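Local coordinates for structural PPIase-like protein L605 (Mimivirus, PDB 2OSE), which probably binds cyclosporin A and isomerises peptidyl-prolyl bonds, as a trimeric cyclophilin encoded by a giant virus, at residues Leu5-Met19 against Leu31-Glu45. Sequence-based numbering, arbitrary orientation.
Sequences LEDLPNSGKNPRVYM and LQIKLFRDAFPAGVE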
ATOM      1  N   LEU A   5       6.725  13.975  31.155  1.00 54.92           N
ATOM      2  CA  LEU A   5       6.431  12.609  31.599  1.00 55.23           C
ATOM      3  C   LEU A   5       6.696  12.416  33.087  1.00 56.09           C
ATOM      4  O   LEU A   5       6.125  11.524  33.735  1.00 56.68           O
ATOM      5  CB  LEU A   5       7.242  11.602  30.780  1.00 54.70           C
ATOM      6  CG  LEU A   5       6.824  11.434  29.315  1.00 52.97           C
ATOM      7  CD1 LEU A   5       7.943  10.822  28.464  1.00 51.93           C
ATOM      8  CD2 LEU A   5       5.557  10.602  29.234  1.00 49.37           C
ATOM      9  N   GLU A   6       7.561  13.268  33.619  1.00 56.73           N
ATOM     10  CA  GLU A   6       7.924  13.276  35.037  1.00 57.11           C
ATOM     11  C   GLU A   6       6.835  13.984  35.865  1.00 56.69           C
ATOM     12  O   GLU A   6       6.629  13.673  37.047  1.00 56.80           O
ATOM     13  CB  GLU A   6       9.298  13.958  35.214  1.00 57.36           C
ATOM     14  CG  GLU A   6      10.518  13.156  34.684  1.00 59.73           C
ATOM     15  CD  GLU A   6      10.569  12.971  33.141  1.00 63.16           C
ATOM     16  OE1 GLU A   6      10.670  13.977  32.381  1.00 63.26           O
ATOM     17  OE2 GLU A   6      10.540  11.793  32.695  1.00 63.74           O
ATOM     18  N   ASP A   7       6.126  14.913  35.218  1.00 56.10           N
ATOM     19  CA  ASP A   7       5.109  15.737  35.869  1.00 55.50           C
ATOM     20  C   ASP A   7       3.811  15.819  35.034  1.00 53.96           C
ATOM     21  O   ASP A   7       3.499  16.849  34.426  1.00 53.87           O
ATOM     22  CB  ASP A   7       5.693  17.134  36.153  1.00 56.20           C
ATOM     23  CG  ASP A   7       4.831  17.959  37.125  1.00 58.00           C
ATOM     24  OD1 ASP A   7       4.190  17.367  38.035  1.00 58.96           O
ATOM     25  OD2 ASP A   7       4.816  19.209  36.973  1.00 59.53           O
ATOM     26  N   LEU A   8       3.064  14.721  35.017  1.00 52.36           N
ATOM     27  CA  LEU A   8       1.925  14.553  34.107  1.00 50.72           C
ATOM     28  C   LEU A   8       0.754  15.466  34.437  1.00 49.78           C
ATOM     29  O   LEU A   8       0.411  15.620  35.620  1.00 49.13           O
ATOM     30  CB  LEU A   8       1.415  13.113  34.178  1.00 50.82           C
ATOM     31  CG  LEU A   8       2.175  11.973  33.517  1.00 49.58           C
ATOM     32  CD1 LEU A   8       1.349  10.723  33.714  1.00 48.03           C
ATOM     33  CD2 LEU A   8       2.394  12.274  32.040  1.00 47.64           C
ATOM     34  N   PRO A   9       0.086  16.017  33.398  1.00 48.66           N
ATOM     35  CA  PRO A   9      -1.132  16.771  33.717  1.00 47.54           C
ATOM     36  C   PRO A   9      -2.160  15.790  34.251  1.00 46.41           C
ATOM     37  O   PRO A   9      -1.952  14.569  34.199  1.00 45.44           O
ATOM     38  CB  PRO A   9      -1.563  17.368  32.368  1.00 47.66           C
ATOM     39  CG  PRO A   9      -0.956  16.457  31.343  1.00 48.18           C
ATOM     40  CD  PRO A   9       0.341  15.960  31.946  1.00 48.95           C
ATOM     41  N   ASN A  10      -3.233  16.296  34.836  1.00 45.67           N
ATOM     42  CA  ASN A  10      -4.274  15.375  35.269  1.00 45.06           C
ATOM     43  C   ASN A  10      -5.611  15.851  34.762  1.00 44.23           C
ATOM     44  O   ASN A  10      -6.088  16.920  35.155  1.00 44.24           O
ATOM     45  CB  ASN A  10      -4.259  15.167  36.783  1.00 45.72           C
ATOM     46  CG  ASN A  10      -5.033  13.945  37.199  1.00 46.38           C
ATOM     47  OD1 ASN A  10      -6.153  13.717  36.733  1.00 47.04           O
ATOM     48  ND2 ASN A  10      -4.447  13.141  38.084  1.00 49.14           N
ATOM     49  N   SER A  11      -6.191  15.066  33.854  1.00 42.48           N
ATOM     50  CA  SER A  11      -7.362  15.505  33.109  1.00 40.79           C
ATOM     51  C   SER A  11      -8.648  14.957  33.719  1.00 39.33           C
ATOM     52  O   SER A  11      -9.750  15.226  33.217  1.00 39.49           O
ATOM     53  CB  SER A  11      -7.231  15.127  31.627  1.00 40.98           C
ATOM     54  OG  SER A  11      -6.333  16.004  30.954  1.00 43.03           O
ATOM     55  N   GLY A  12      -8.477  14.200  34.800  1.00 37.27           N
ATOM     56  CA  GLY A  12      -9.539  13.547  35.521  1.00 36.04           C
ATOM     57  C   GLY A  12      -9.296  12.051  35.507  1.00 35.38           C
ATOM     58  O   GLY A  12      -8.484  11.566  34.731  1.00 34.95           O
ATOM     59  N   LYS A  13     -10.029  11.337  36.352  1.00 34.25           N
ATOM     60  CA  LYS A  13     -10.001   9.895  36.427  1.00 35.51           C
ATOM     61  C   LYS A  13     -10.555   9.227  35.155  1.00 34.05           C
ATOM     62  O   LYS A  13     -10.022   8.217  34.693  1.00 33.54           O
ATOM     63  CB  LYS A  13     -10.803   9.443  37.653  1.00 35.19           C
ATOM     64  CG  LYS A  13     -10.943   7.925  37.819  1.00 38.32           C
ATOM     65  CD  LYS A  13     -11.916   7.546  38.959  1.00 40.00           C
ATOM     66  CE  LYS A  13     -11.541   6.187  39.572  1.00 48.51           C
ATOM     67  NZ  LYS A  13     -12.739   5.391  40.036  1.00 52.59           N
ATOM     68  N   ASN A  14     -11.653   9.774  34.637  1.00 32.69           N
ATOM     69  CA  ASN A  14     -12.288   9.265  33.437  1.00 32.11           C
ATOM     70  C   ASN A  14     -12.600  10.426  32.512  1.00 30.66           C
ATOM     71  O   ASN A  14     -13.756  10.840  32.409  1.00 31.37           O
ATOM     72  CB  ASN A  14     -13.546   8.481  33.762  1.00 32.31           C
ATOM     73  CG  ASN A  14     -13.255   7.196  34.516  1.00 35.08           C
ATOM     74  OD1 ASN A  14     -13.534   7.104  35.710  1.00 36.85           O
ATOM     75  ND2 ASN A  14     -12.703   6.204  33.832  1.00 32.71           N
ATOM     76  N   PRO A  15     -11.565  10.972  31.848  1.00 28.39           N
ATOM     77  CA  PRO A  15     -11.833  12.073  30.942  1.00 27.66           C
ATOM     78  C   PRO A  15     -12.775  11.578  29.855  1.00 25.77           C
ATOM     79  O   PRO A  15     -12.740  10.414  29.517  1.00 25.54           O
ATOM     80  CB  PRO A  15     -10.463  12.380  30.321  1.00 27.85           C
ATOM     81  CG  PRO A  15      -9.475  11.762  31.241  1.00 28.72           C
ATOM     82  CD  PRO A  15     -10.141  10.583  31.854  1.00 28.28           C
ATOM     83  N   ARG A  16     -13.618  12.452  29.334  1.00 24.81           N
ATOM     84  CA  ARG A  16     -14.473  12.095  28.209  1.00 24.32           C
ATOM     85  C   ARG A  16     -14.155  13.015  27.085  1.00 23.06           C
ATOM     86  O   ARG A  16     -13.962  14.205  27.311  1.00 23.77           O
ATOM     87  CB  ARG A  16     -15.946  12.207  28.583  1.00 23.94           C
ATOM     88  CG  ARG A  16     -16.398  11.121  29.546  1.00 25.51           C
ATOM     89  CD  ARG A  16     -17.851  11.307  29.948  1.00 26.58           C
ATOM     90  NE  ARG A  16     -18.129  10.454  31.082  1.00 27.60           N
ATOM     91  CZ  ARG A  16     -18.789   9.316  31.037  1.00 29.95           C
ATOM     92  NH1 ARG A  16     -19.356   8.924  29.926  1.00 29.65           N
ATOM     93  NH2 ARG A  16     -18.920   8.586  32.150  1.00 32.39           N
ATOM     94  N   VAL A  17     -14.103  12.480  25.871  1.00 23.00           N
ATOM     95  CA  VAL A  17     -13.735  13.272  24.691  1.00 22.65           C
ATOM     96  C   VAL A  17     -14.644  12.909  23.537  1.00 23.09           C
ATOM     97  O   VAL A  17     -15.311  11.870  23.573  1.00 23.28           O
ATOM     98  CB  VAL A  17     -12.276  13.041  24.259  1.00 23.24           C
ATOM     99  CG1 VAL A  17     -11.275  13.428  25.381  1.00 21.42           C
ATOM    100  CG2 VAL A  17     -12.091  11.575  23.803  1.00 21.93           C
ATOM    101  N   TYR A  18     -14.654  13.757  22.511  1.00 23.23           N
ATOM    102  CA  TYR A  18     -15.409  13.502  21.283  1.00 24.16           C
ATOM    103  C   TYR A  18     -14.539  13.663  20.033  1.00 24.26           C
ATOM    104  O   TYR A  18     -13.536  14.396  20.039  1.00 23.70           O
ATOM    105  CB  TYR A  18     -16.635  14.434  21.196  1.00 24.79           C
ATOM    106  CG  TYR A  18     -16.271  15.913  21.328  1.00 25.55           C
ATOM    107  CD1 TYR A  18     -15.964  16.671  20.203  1.00 27.28           C
ATOM    108  CD2 TYR A  18     -16.197  16.537  22.593  1.00 27.33           C
ATOM    109  CE1 TYR A  18     -15.599  18.045  20.318  1.00 28.55           C
ATOM    110  CE2 TYR A  18     -15.814  17.896  22.710  1.00 28.70           C
ATOM    111  CZ  TYR A  18     -15.519  18.630  21.564  1.00 27.86           C
ATOM    112  OH  TYR A  18     -15.145  19.971  21.674  1.00 31.70           O
ATOM    113  N   MET A  19     -14.957  12.987  18.971  1.00 25.08           N
ATOM    114  CA  MET A  19     -14.347  13.073  17.649  1.00 27.62           C
ATOM    115  C   MET A  19     -15.439  12.926  16.591  1.00 26.24           C
ATOM    116  O   MET A  19     -16.064  11.845  16.483  1.00 24.73           O
ATOM    117  CB  MET A  19     -13.399  11.891  17.415  1.00 26.84           C
ATOM    118  CG  MET A  19     -12.041  12.032  17.905  1.00 30.74           C
ATOM    119  SD  MET A  19     -11.168  10.419  17.767  1.00 32.33           S
ATOM    120  CE  MET A  19      -9.710  11.010  18.611  1.00 30.54           C
ATOM    121  N   LEU A  31     -17.964  10.174  17.561  1.00 20.64           N
ATOM    122  CA  LEU A  31     -17.628   9.217  18.620  1.00 20.91           C
ATOM    123  C   LEU A  31     -17.443   9.960  19.925  1.00 20.67           C
ATOM    124  O   LEU A  31     -16.884  11.040  19.933  1.00 22.72           O
ATOM    125  CB  LEU A  31     -16.339   8.462  18.268  1.00 20.45           C
ATOM    126  CG  LEU A  31     -16.308   7.691  16.942  1.00 18.95           C
ATOM    127  CD1 LEU A  31     -14.891   7.039  16.809  1.00 23.08           C
ATOM    128  CD2 LEU A  31     -17.412   6.637  16.840  1.00 20.49           C
ATOM    129  N   GLN A  32     -17.961   9.400  21.010  1.00 20.03           N
ATOM    130  CA  GLN A  32     -17.807   9.931  22.351  1.00 19.76           C
ATOM    131  C   GLN A  32     -17.116   8.842  23.120  1.00 19.87           C
ATOM    132  O   GLN A  32     -17.574   7.708  23.137  1.00 18.66           O
ATOM    133  CB  GLN A  32     -19.185  10.169  22.955  1.00 20.03           C
ATOM    134  CG  GLN A  32     -19.994  11.336  22.286  1.00 21.41           C
ATOM    135  CD  GLN A  32     -21.342  11.452  22.931  1.00 23.43           C
ATOM    136  OE1 GLN A  32     -22.163  10.559  22.780  1.00 25.82           O
ATOM    137  NE2 GLN A  32     -21.576  12.526  23.680  1.00 22.81           N
ATOM    138  N   ILE A  33     -15.994   9.181  23.736  1.00 20.78           N
ATOM    139  CA  ILE A  33     -15.108   8.162  24.292  1.00 22.27           C
ATOM    140  C   ILE A  33     -14.800   8.495  25.744  1.00 22.59           C
ATOM    141  O   ILE A  33     -14.428   9.627  26.056  1.00 22.12           O
ATOM    142  CB  ILE A  33     -13.774   8.108  23.478  1.00 22.85           C
ATOM    143  CG1 ILE A  33     -14.018   7.627  22.038  1.00 21.91           C
ATOM    144  CG2 ILE A  33     -12.726   7.165  24.148  1.00 23.91           C
ATOM    145  CD1 ILE A  33     -12.880   7.982  21.084  1.00 22.56           C
ATOM    146  N   LYS A  34     -14.982   7.513  26.623  1.00 23.78           N
ATOM    147  CA  LYS A  34     -14.566   7.641  28.010  1.00 25.78           C
ATOM    148  C   LYS A  34     -13.228   6.913  28.230  1.00 25.12           C
ATOM    149  O   LYS A  34     -13.119   5.746  27.914  1.00 24.03           O
ATOM    150  CB  LYS A  34     -15.620   6.987  28.913  1.00 25.74           C
ATOM    151  CG  LYS A  34     -15.318   7.147  30.405  1.00 27.09           C
ATOM    152  CD  LYS A  34     -16.489   6.565  31.255  1.00 30.52           C
ATOM    153  CE  LYS A  34     -16.321   5.160  31.733  1.00 36.13           C
ATOM    154  NZ  LYS A  34     -17.035   4.940  33.062  1.00 37.01           N
ATOM    155  N   LEU A  35     -12.249   7.610  28.799  1.00 25.51           N
ATOM    156  CA  LEU A  35     -10.920   7.054  28.995  1.00 26.42           C
ATOM    157  C   LEU A  35     -10.726   6.573  30.431  1.00 27.63           C
ATOM    158  O   LEU A  35     -11.436   7.009  31.361  1.00 27.04           O
ATOM    159  CB  LEU A  35      -9.835   8.072  28.606  1.00 26.07           C
ATOM    160  CG  LEU A  35      -9.931   8.307  27.085  1.00 29.16           C
ATOM    161  CD1 LEU A  35     -10.453   9.724  26.831  1.00 28.60           C
ATOM    162  CD2 LEU A  35      -8.646   8.113  26.418  1.00 29.39           C
ATOM    163  N   PHE A  36      -9.780   5.655  30.598  1.00 28.00           N
ATOM    164  CA  PHE A  36      -9.525   5.039  31.903  1.00 28.21           C
ATOM    165  C   PHE A  36      -8.100   5.454  32.249  1.00 28.52           C
ATOM    166  O   PHE A  36      -7.160   4.775  31.878  1.00 27.82           O
ATOM    167  CB  PHE A  36      -9.639   3.507  31.867  1.00 27.46           C
ATOM    168  CG  PHE A  36     -10.835   2.953  31.075  1.00 29.22           C
ATOM    169  CD1 PHE A  36     -12.135   3.439  31.265  1.00 29.33           C
ATOM    170  CD2 PHE A  36     -10.649   1.916  30.176  1.00 26.82           C
ATOM    171  CE1 PHE A  36     -13.203   2.908  30.550  1.00 30.32           C
ATOM    172  CE2 PHE A  36     -11.696   1.372  29.472  1.00 28.59           C
ATOM    173  CZ  PHE A  36     -12.981   1.872  29.643  1.00 29.09           C
ATOM    174  N   ARG A  37      -7.939   6.601  32.899  1.00 29.76           N
ATOM    175  CA  ARG A  37      -6.605   7.135  33.152  1.00 32.58           C
ATOM    176  C   ARG A  37      -5.791   6.131  33.966  1.00 34.03           C
ATOM    177  O   ARG A  37      -4.585   6.056  33.751  1.00 35.19           O
ATOM    178  CB  ARG A  37      -6.661   8.490  33.858  1.00 32.88           C
ATOM    179  CG  ARG A  37      -5.334   9.257  33.860  1.00 32.87           C
ATOM    180  CD  ARG A  37      -5.385  10.430  34.850  1.00 33.55           C
ATOM    181  NE  ARG A  37      -4.226  11.309  34.698  1.00 36.88           N
ATOM    182  CZ  ARG A  37      -3.133  11.259  35.464  1.00 35.62           C
ATOM    183  NH1 ARG A  37      -3.051  10.365  36.427  1.00 37.31           N
ATOM    184  NH2 ARG A  37      -2.113  12.090  35.249  1.00 34.19           N
ATOM    185  N   ASP A  38      -6.455   5.342  34.839  1.00 34.84           N
ATOM    186  CA  ASP A  38      -5.793   4.264  35.643  1.00 36.50           C
ATOM    187  C   ASP A  38      -5.268   3.059  34.843  1.00 36.46           C
ATOM    188  O   ASP A  38      -4.635   2.158  35.395  1.00 37.23           O
ATOM    189  CB  ASP A  38      -6.643   3.762  36.845  1.00 36.51           C
ATOM    190  CG  ASP A  38      -7.970   3.073  36.451  1.00 38.89           C
ATOM    191  OD1 ASP A  38      -8.093   2.355  35.428  1.00 39.21           O
ATOM    192  OD2 ASP A  38      -8.930   3.217  37.246  1.00 42.10           O
ATOM    193  N   ALA A  39      -5.539   3.039  33.550  1.00 35.62           N
ATOM    194  CA  ALA A  39      -5.016   1.995  32.695  1.00 34.33           C
ATOM    195  C   ALA A  39      -3.563   2.309  32.331  1.00 33.42           C
ATOM    196  O   ALA A  39      -2.743   1.397  32.205  1.00 33.79           O
ATOM    197  CB  ALA A  39      -5.884   1.871  31.421  1.00 34.07           C
ATOM    198  N   PHE A  40      -3.258   3.592  32.154  1.00 32.36           N
ATOM    199  CA  PHE A  40      -2.043   4.036  31.480  1.00 31.91           C
ATOM    200  C   PHE A  40      -2.002   5.541  31.530  1.00 31.99           C
ATOM    201  O   PHE A  40      -2.314   6.202  30.519  1.00 32.85           O
ATOM    202  CB  PHE A  40      -2.095   3.596  29.992  1.00 31.90           C
ATOM    203  CG  PHE A  40      -0.811   3.758  29.225  1.00 31.96           C
ATOM    204  CD1 PHE A  40       0.313   4.382  29.781  1.00 32.17           C
ATOM    205  CD2 PHE A  40      -0.741   3.282  27.889  1.00 32.68           C
ATOM    206  CE1 PHE A  40       1.487   4.537  29.042  1.00 33.53           C
ATOM    207  CE2 PHE A  40       0.427   3.422  27.140  1.00 32.68           C
ATOM    208  CZ  PHE A  40       1.553   4.042  27.712  1.00 33.27           C
ATOM    209  N   PRO A  41      -1.607   6.126  32.682  1.00 31.63           N
ATOM    210  CA  PRO A  41      -1.638   7.572  32.791  1.00 30.87           C
ATOM    211  C   PRO A  41      -1.008   8.416  31.687  1.00 30.91           C
ATOM    212  O   PRO A  41      -1.634   9.369  31.204  1.00 29.97           O
ATOM    213  CB  PRO A  41      -0.955   7.824  34.152  1.00 30.85           C
ATOM    214  CG  PRO A  41      -1.331   6.660  34.950  1.00 30.86           C
ATOM    215  CD  PRO A  41      -1.206   5.502  33.970  1.00 31.14           C
ATOM    216  N   ALA A  42       0.228   8.113  31.292  1.00 30.61           N
ATOM    217  CA  ALA A  42       0.897   8.953  30.291  1.00 29.66           C
ATOM    218  C   ALA A  42       0.269   8.814  28.888  1.00 29.13           C
ATOM    219  O   ALA A  42       0.258   9.756  28.127  1.00 28.15           O
ATOM    220  CB  ALA A  42       2.425   8.602  30.216  1.00 30.82           C
ATOM    221  N   GLY A  43      -0.212   7.624  28.563  1.00 28.85           N
ATOM    222  CA  GLY A  43      -0.823   7.377  27.245  1.00 28.62           C
ATOM    223  C   GLY A  43      -2.209   7.993  27.127  1.00 28.28           C
ATOM    224  O   GLY A  43      -2.571   8.506  26.075  1.00 28.92           O
ATOM    225  N   VAL A  44      -2.970   7.928  28.211  1.00 28.26           N
ATOM    226  CA  VAL A  44      -4.272   8.631  28.354  1.00 27.74           C
ATOM    227  C   VAL A  44      -4.123  10.153  28.271  1.00 29.05           C
ATOM    228  O   VAL A  44      -4.863  10.824  27.523  1.00 28.29           O
ATOM    229  CB  VAL A  44      -4.993   8.185  29.646  1.00 26.91           C
ATOM    230  CG1 VAL A  44      -6.219   9.102  29.962  1.00 25.92           C
ATOM    231  CG2 VAL A  44      -5.426   6.757  29.483  1.00 25.84           C
ATOM    232  N   GLU A  45      -3.168  10.713  29.019  1.00 29.11           N
ATOM    233  CA  GLU A  45      -2.955  12.160  28.951  1.00 30.36           C
ATOM    234  C   GLU A  45      -2.527  12.643  27.572  1.00 30.30           C
ATOM    235  O   GLU A  45      -2.999  13.673  27.102  1.00 30.39           O
ATOM    236  CB  GLU A  45      -2.004  12.678  30.074  1.00 30.94           C
ATOM    237  CG  GLU A  45      -2.584  12.540  31.481  1.00 31.67           C
ATOM    238  CD  GLU A  45      -3.884  13.348  31.744  1.00 34.54           C
ATOM    239  OE1 GLU A  45      -4.131  14.402  31.112  1.00 34.79           O
ATOM    240  OE2 GLU A  45      -4.661  12.909  32.618  1.00 37.20           O
TER
HETATM  241  O   HOH W   1      -9.069   6.144  35.920  1.00 40.14           O
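R37 and N10 lie flat against each other. The N10 amide and the R37 guanidinium are 10° from parallel, and N10 ND2 sits over the centre of one guanidinium face, 3.5 Å from R37 CZ. P41 CB lies off-centre over the opposite face. The R37 chain runs extended, with CG anti to the backbone N (chi1 -166°), and this brings its head to the 9-12 loop. R37 NH2 donates to P9 O, which lies 19° out of the guanidinium plane, at 2.7 Å. R37 NE makes a salt bridge to E45 OE2, in that plane, at 2.7 Å, and meets OE2 on its anti side. S11 OG donates to the syn lone pair of E45 OE1 at 2.7 Å, and S11 N donates to OE2 from the syn side. N10 OD1 accepts from G12 N, an Asx turn.

L8 CD1 rests on P41 CB at 3.7 Å. N14 ND2 donates to L35 O and meets the F36 ring at its edge. P15 O accepts from L35 N, which opens the ladder of strands 16-19 and 31-35. R16 and K34 run side by side, and K34 CD packs near the rim of one R16 guanidinium face, 3.3 Å from R16 NH2. V17 CG2 packs on I33 CB on the face of V17, I33 and M19, where V17 touches T51 of helix 41-52.

This is the first hairpin of the cyclophilin barrel, with the helix that follows it. Buried E45 takes two N-H donors on OE2, which probably stabilises its negative charge and ties the N-terminal loop to that helix.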